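Local coordinates for iron-sulfur cluster assembly protein CyaY (Psychromonas ingrahamii, PDB 4HS5) that probably takes part in iron-sulfur cluster assembly, perhaps as a regulator, and belongs to the iron-binding frataxin family, at residues H44-I48 and L60-E64. Residue numbers count along the deposited sequence, not the author numbering.
Sequences HTKLI and LATLE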
loop_
_atom_site.group_PDB
_atom_site.type_symbol
_atom_site.label_atom_id
_atom_site.label_comp_id
_atom_site.label_asym_id
_atom_site.label_seq_id
_atom_site.Cartn_x
_atom_site.Cartn_y
_atom_site.Cartn_z
ATOM N N HIS A 44 16.718 -3.014 -5.367
ATOM C CA HIS A 44 16.124 -2.706 -6.673
ATOM C C HIS A 44 14.818 -3.458 -6.957
ATOM O O HIS A 44 14.277 -3.368 -8.062
ATOM C CB HIS A 44 17.130 -2.892 -7.819
ATOM C CG HIS A 44 18.259 -1.903 -7.810
ATOM N ND1 HIS A 44 19.357 -2.025 -8.634
ATOM C CD2 HIS A 44 18.459 -0.779 -7.082
ATOM C CE1 HIS A 44 20.187 -1.022 -8.412
ATOM N NE2 HIS A 44 19.665 -0.250 -7.476
ATOM N N THR A 45 14.326 -4.198 -5.967
ATOM C CA THR A 45 12.973 -4.752 -6.045
ATOM C C THR A 45 11.953 -3.651 -5.755
ATOM O O THR A 45 12.293 -2.587 -5.232
ATOM C CB THR A 45 12.747 -5.963 -5.109
ATOM O OG1 THR A 45 12.845 -5.567 -3.735
ATOM C CG2 THR A 45 13.775 -7.058 -5.398
ATOM N N LYS A 46 10.700 -3.910 -6.101
ATOM C CA LYS A 46 9.662 -2.895 -5.964
ATOM C C LYS A 46 8.356 -3.470 -5.445
ATOM O O LYS A 46 8.126 -4.675 -5.472
ATOM C CB LYS A 46 9.384 -2.239 -7.320
ATOM C CG LYS A 46 10.556 -1.539 -7.969
ATOM C CD LYS A 46 10.156 -1.067 -9.355
ATOM C CE LYS A 46 11.305 -0.379 -10.073
ATOM N NZ LYS A 46 10.867 0.161 -11.403
ATOM N N LEU A 47 7.490 -2.579 -4.963
ATOM C CA LEU A 47 6.087 -2.902 -4.721
ATOM C C LEU A 47 5.297 -1.856 -5.481
ATOM O O LEU A 47 5.663 -0.688 -5.489
ATOM C CB LEU A 47 5.746 -2.816 -3.232
ATOM C CG LEU A 47 6.434 -3.835 -2.319
ATOM C CD1 LEU A 47 6.128 -3.600 -0.856
ATOM C CD2 LEU A 47 6.026 -5.231 -2.722
ATOM N N ILE A 48 4.216 -2.265 -6.131
ATOM C CA ILE A 48 3.443 -1.330 -6.926
ATOM C C ILE A 48 2.046 -1.245 -6.353
ATOM O O ILE A 48 1.353 -2.250 -6.242
ATOM C CB ILE A 48 3.337 -1.768 -8.388
ATOM C CG1 ILE A 48 4.725 -1.990 -8.979
ATOM C CG2 ILE A 48 2.589 -0.704 -9.196
ATOM C CD1 ILE A 48 4.700 -2.756 -10.288
ATOM N N LEU A 60 -2.253 -3.930 -4.674
ATOM C CA LEU A 60 -0.831 -4.048 -4.355
ATOM C C LEU A 60 -0.237 -5.216 -5.115
ATOM O O LEU A 60 -0.755 -6.329 -5.046
ATOM C CB LEU A 60 -0.638 -4.293 -2.861
ATOM C CG LEU A 60 0.770 -4.731 -2.439
ATOM C CD1 LEU A 60 1.753 -3.603 -2.626
ATOM C CD2 LEU A 60 0.774 -5.199 -0.989
ATOM N N ALA A 61 0.847 -4.948 -5.835
ATOM C CA ALA A 61 1.625 -5.975 -6.502
ATOM C C ALA A 61 2.898 -6.207 -5.709
ATOM O O ALA A 61 3.696 -5.293 -5.526
ATOM C CB ALA A 61 1.957 -5.538 -7.898
ATOM N N THR A 62 3.059 -7.434 -5.226
ATOM C CA THR A 62 4.316 -7.885 -4.651
ATOM C C THR A 62 5.115 -8.544 -5.767
ATOM O O THR A 62 4.691 -8.534 -6.918
ATOM C CB THR A 62 4.112 -8.884 -3.498
ATOM O OG1 THR A 62 3.478 -10.070 -3.990
ATOM C CG2 THR A 62 3.258 -8.266 -2.398
ATOM N N LEU A 63 6.259 -9.122 -5.430
ATOM C CA LEU A 63 7.048 -9.852 -6.414
ATOM C C LEU A 63 6.287 -11.047 -6.968
ATOM O O LEU A 63 6.504 -11.452 -8.113
ATOM C CB LEU A 63 8.361 -10.323 -5.794
ATOM C CG LEU A 63 9.389 -9.208 -5.675
ATOM C CD1 LEU A 63 10.610 -9.670 -4.916
ATOM C CD2 LEU A 63 9.761 -8.742 -7.064
ATOM N N GLU A 64 5.395 -11.598 -6.154
ATOM C CA GLU A 64 4.720 -12.849 -6.480
ATOM C C GLU A 64 3.329 -12.635 -7.059
ATOM O O GLU A 64 2.969 -13.229 -8.078
ATOM C CB GLU A 64 4.593 -13.711 -5.221
ATOM C CG GLU A 64 5.854 -13.765 -4.362
ATOM C CD GLU A 64 6.841 -14.831 -4.810
ATOM O OE1 GLU A 64 6.584 -15.507 -5.829
ATOM O OE2 GLU A 64 7.873 -14.999 -4.129
#
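The open end of a beta hairpin shows how two antiparallel strands stop pairing, and here it lies in the middle of the antiparallel sheet of the frataxin fold, where strands 46-52 and 57-61 are neighbours. Ile48 and Ala61 form a hydrogen-bonded pair: Ile48 N donates to Ala61 O at 3.1 Å and Ala61 N to Ile48 O at 2.8 Å, both nearly linear. Each acceptor also receives a CA-H...O contact, from Leu47 CA to Ala61 O (3.5 Å) and from Leu60 CA to Ile48 O (3.4 Å). The side chains sort by face. Ile48 CB meets Ala61 CB at 4.0 Å on the more open face, whereas Leu47 and Leu60 are buried on the helix-covered face, with Leu47 CB 4.1 Å from Leu60 CD1; helix 85-97 reaches them through Gln96 and Phe88, respectively. Past this pair the backbones diverge and side chains span the gap: Leu47 CD2 rests 3.7 Å from Thr62 CA, and Thr45 CG2 touches Leu63 CD1 at 4.1 Å. Thr62 turns the chain toward strand 66-72 through an ST turn, its OG1 accepting from Glu64 N at 3.3 Å and also bonding Asn65 N, while Thr45 OG1 bonds Asn43. With both threonine hydroxyls engaged close to home in sequence, polar pairing between the segments rests on one backbone ring, and apolar contacts carry the association beyond it.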